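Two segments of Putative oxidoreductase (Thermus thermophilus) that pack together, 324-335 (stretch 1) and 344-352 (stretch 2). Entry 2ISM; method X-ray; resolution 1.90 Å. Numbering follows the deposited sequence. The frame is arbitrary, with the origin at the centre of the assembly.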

# COMPACT_ATOMS: atom_id res chain seq x y z
N PRO B 324 3.03 7.79 8.40
CA PRO B 324 2.37 8.86 7.65
C PRO B 324 2.73 8.81 6.16
O PRO B 324 1.97 9.27 5.31
CB PRO B 324 2.88 10.13 8.32
CG PRO B 324 3.13 9.68 9.73
CD PRO B 324 3.81 8.35 9.52
N ASP B 325 3.89 8.24 5.88
CA ASP B 325 4.39 8.12 4.51
C ASP B 325 3.74 6.97 3.76
O ASP B 325 4.00 6.77 2.57
CB ASP B 325 5.91 7.90 4.54
CG ASP B 325 6.33 6.86 5.56
OD1 ASP B 325 5.50 6.00 5.94
OD2 ASP B 325 7.50 6.89 6.00
N GLY B 326 2.90 6.20 4.44
CA GLY B 326 2.24 5.08 3.79
C GLY B 326 3.08 3.82 3.84
O GLY B 326 2.68 2.77 3.32
N ALA B 327 4.26 3.92 4.45
CA ALA B 327 5.16 2.78 4.58
C ALA B 327 4.80 1.99 5.83
O ALA B 327 4.17 2.52 6.74
CB ALA B 327 6.60 3.27 4.68
N LEU B 328 5.19 0.72 5.88
CA LEU B 328 4.91 -0.12 7.04
C LEU B 328 6.15 -0.21 7.92
O LEU B 328 7.22 -0.60 7.47
CB LEU B 328 4.50 -1.53 6.59
CG LEU B 328 4.05 -2.48 7.71
CD1 LEU B 328 2.77 -1.95 8.35
CD2 LEU B 328 3.82 -3.87 7.15
N TYR B 329 5.99 0.17 9.19
CA TYR B 329 7.10 0.14 10.14
C TYR B 329 6.98 -1.07 11.06
O TYR B 329 5.89 -1.39 11.54
CB TYR B 329 7.12 1.42 10.97
CG TYR B 329 7.61 2.63 10.20
CD1 TYR B 329 8.91 3.10 10.37
CD2 TYR B 329 6.79 3.29 9.29
CE1 TYR B 329 9.39 4.19 9.65
CE2 TYR B 329 7.25 4.38 8.56
CZ TYR B 329 8.55 4.82 8.75
OH TYR B 329 9.02 5.91 8.04
N VAL B 330 8.10 -1.73 11.32
CA VAL B 330 8.12 -2.89 12.19
C VAL B 330 9.33 -2.81 13.11
O VAL B 330 10.35 -2.24 12.73
CB VAL B 330 8.20 -4.19 11.36
CG1 VAL B 330 8.32 -5.40 12.27
CG2 VAL B 330 6.96 -4.32 10.47
N THR B 331 9.21 -3.35 14.32
CA THR B 331 10.34 -3.34 15.25
C THR B 331 10.70 -4.77 15.62
O THR B 331 9.85 -5.67 15.58
CB THR B 331 10.03 -2.56 16.55
OG1 THR B 331 9.05 -3.27 17.32
CG2 THR B 331 9.51 -1.16 16.22
N THR B 332 11.96 -4.99 15.98
CA THR B 332 12.41 -6.32 16.37
C THR B 332 12.43 -6.42 17.89
O THR B 332 12.51 -5.41 18.60
CB THR B 332 13.81 -6.62 15.80
OG1 THR B 332 14.75 -5.67 16.32
CG2 THR B 332 13.81 -6.52 14.28
N SER B 333 12.34 -7.64 18.39
CA SER B 333 12.30 -7.86 19.83
C SER B 333 13.35 -8.81 20.37
O SER B 333 13.26 -9.29 21.51
CB SER B 333 10.86 -8.21 20.23
OG SER B 333 10.68 -8.14 21.63
N ASN B 334 14.36 -9.08 19.55
CA ASN B 334 15.45 -9.99 19.91
C ASN B 334 16.12 -9.86 21.26
O ASN B 334 16.75 -10.80 21.75
CB ASN B 334 16.50 -9.93 18.80
CG ASN B 334 15.92 -10.22 17.44
OD1 ASN B 334 16.16 -9.50 16.48
ND2 ASN B 334 15.14 -11.29 17.36
N ARG B 335 15.99 -8.69 21.88
CA ARG B 335 16.61 -8.46 23.18
C ARG B 335 15.63 -8.51 24.35
O ARG B 335 15.95 -8.06 25.45
CB ARG B 335 17.33 -7.10 23.16
CG ARG B 335 18.41 -7.00 22.09
CD ARG B 335 19.02 -5.61 22.02
NE ARG B 335 19.68 -5.23 23.27
CZ ARG B 335 20.20 -4.03 23.49
NH1 ARG B 335 20.15 -3.09 22.55
NH2 ARG B 335 20.77 -3.76 24.67
N GLY B 344 23.79 -4.65 16.65
CA GLY B 344 22.85 -3.65 16.17
C GLY B 344 21.41 -4.05 16.40
O GLY B 344 20.49 -3.33 16.01
N ASP B 345 21.20 -5.18 17.08
CA ASP B 345 19.85 -5.66 17.32
C ASP B 345 18.78 -4.77 17.91
O ASP B 345 19.04 -3.86 18.70
CB ASP B 345 19.84 -6.92 18.16
CG ASP B 345 19.32 -8.10 17.39
OD1 ASP B 345 18.59 -7.86 16.40
OD2 ASP B 345 19.63 -9.24 17.76
N ASP B 346 17.56 -5.13 17.54
CA ASP B 346 16.36 -4.41 17.87
C ASP B 346 15.96 -3.10 17.24
O ASP B 346 15.71 -2.07 17.88
CB ASP B 346 16.13 -4.31 19.37
CG ASP B 346 15.60 -5.63 19.92
OD1 ASP B 346 15.53 -6.58 19.11
OD2 ASP B 346 15.28 -5.73 21.12
N ARG B 347 16.00 -3.19 15.93
CA ARG B 347 15.81 -2.08 15.04
C ARG B 347 14.37 -1.75 14.71
O ARG B 347 13.45 -2.53 14.95
CB ARG B 347 16.44 -2.53 13.72
CG ARG B 347 17.81 -3.20 13.81
CD ARG B 347 18.19 -3.76 12.43
NE ARG B 347 19.63 -3.93 12.26
CZ ARG B 347 20.35 -4.87 12.86
NH1 ARG B 347 19.77 -5.74 13.67
NH2 ARG B 347 21.66 -4.93 12.65
N VAL B 348 14.22 -0.57 14.12
CA VAL B 348 12.96 -0.10 13.62
C VAL B 348 13.18 -0.31 12.13
O VAL B 348 14.14 0.22 11.57
CB VAL B 348 12.77 1.39 13.90
CG1 VAL B 348 11.57 1.91 13.12
CG2 VAL B 348 12.58 1.63 15.39
N LEU B 349 12.33 -1.11 11.50
CA LEU B 349 12.46 -1.39 10.08
C LEU B 349 11.34 -0.72 9.30
O LEU B 349 10.21 -0.62 9.79
CB LEU B 349 12.43 -2.90 9.83
CG LEU B 349 13.44 -3.75 10.60
CD1 LEU B 349 13.19 -5.22 10.34
CD2 LEU B 349 14.87 -3.37 10.19
N ARG B 350 11.65 -0.27 8.09
CA ARG B 350 10.67 0.37 7.24
C ARG B 350 10.50 -0.49 5.99
O ARG B 350 11.48 -0.76 5.29
CB ARG B 350 11.13 1.78 6.87
CG ARG B 350 10.16 2.57 6.00
CD ARG B 350 10.57 4.03 5.98
NE ARG B 350 11.99 4.17 5.63
CZ ARG B 350 12.77 5.16 6.06
NH1 ARG B 350 12.28 6.11 6.85
NH2 ARG B 350 14.04 5.20 5.69
N LEU B 351 9.28 -0.92 5.72
CA LEU B 351 8.99 -1.76 4.57
C LEU B 351 8.27 -0.97 3.49
O LEU B 351 7.12 -0.54 3.68
CB LEU B 351 8.16 -2.97 4.99
CG LEU B 351 8.92 -4.10 5.70
CD1 LEU B 351 9.59 -3.57 6.96
CD2 LEU B 351 7.95 -5.23 6.03
N LEU B 352 8.95 -0.77 2.37
CA LEU B 352 8.43 -0.01 1.23
C LEU B 352 8.08 1.43 1.56
O LEU B 352 8.42 2.32 0.76
CB LEU B 352 7.22 -0.71 0.62
CG LEU B 352 7.49 -2.00 -0.16
CD1 LEU B 352 6.58 -2.04 -1.37
CD2 LEU B 352 8.95 -2.04 -0.62
O HOH W 1 17.17 -6.46 14.77

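The two stretches form an antiparallel pair of strands, 328-332 against 348-351, whose axes come within 4.5 Å, and together they bury 840 Å². The backbone ladder sets the register. Leu328 and Leu351 exchange two hydrogen bonds, Leu328 N to Leu351 O at 3.2 Å and Leu351 N to Leu328 O at 2.7 Å. Val330 and Leu349 repeat the pattern with Val330 N to Leu349 O at 2.8 Å and Leu349 N to Val330 O at 2.6 Å. A further bond, from Thr332 N to Arg347 O at 3.1 Å, carries the pairing past the last bridge. Between these rungs lie the non-hydrogen-bonded pairs, where CA hydrogens face carbonyls: Tyr329 CA is 3.2 Å from Leu349 O, and Thr331 CA is 3.2 Å from Arg347 O.

Alternation along the strands sorts the side chains onto two faces. Leu328, Val330, Leu349 and Leu351 share one, and all are buried. Leu328 CB meets Leu351 CB at 4.2 Å directly across the pair, while Val330 CG2 reaches diagonally to Leu351 CD1 at 4.4 Å. Leu349 CD1 extends the other way, to Thr332 CG2 at 4.2 Å, so the threonine methyl continues the greasy surface at the end of the strand. Branched aliphatic residues suit this face: they fill space without asking for polar partners.

The other face carries Tyr329, Thr331, Val348 and Arg350. Here the broad tyrosine ring provides a flat surface, and Arg350 lays its CG over one face of it, 4.2 Å from the centroid of the Tyr329 ring and 23° off the normal; the arginine chain starts t, t and turns at chi3 (p). The ring edge is filled by Val348, whose CG1 is 4.0 Å from Tyr329 CD1. Ala327 CB rests 3.9 Å from Arg350 CG, a short methyl against the aliphatic part of the arginine. The far end of the tyrosine is polar: Tyr329 OH donates to Asp325 OD2 at 2.7 Å and receives a weak hydrogen bond from Arg350 NH1 at 3.5 Å. Asp325 also steadies the turn before the strand by accepting from Ala327 N through its OD1 at 2.8 Å. Gly326, between them, has a positive phi, and a CB there would be jammed against the preceding carbonyl oxygen. Further along this face, Thr331 CG2 packs 4.2 Å from Val348 CG2.

Beyond the strand the fit becomes polar. Asp346 has the largest covered area of either stretch, 89 Å²; the end of its side chain comes near the backbone of Ser333 to Arg335. Short and charged, it accepts from the backbone there, Arg335 N donating to Asp346 OD2 at 3.1 Å. Asn334 N is 2.8 Å from Asp346 OD1. Arg335 folds its aliphatic part nearby, its CB 3.2 Å from Asp346 OD2. A water fills a remaining gap, 3.0 Å from Thr332 OG1; it donates to Asp345 OD1 at 2.6 Å and accepts from Arg347 NH1 at 2.9 Å, bridging Asp345 OD1 and Arg347 NH1, whose direct salt bridge is long at 3.7 Å.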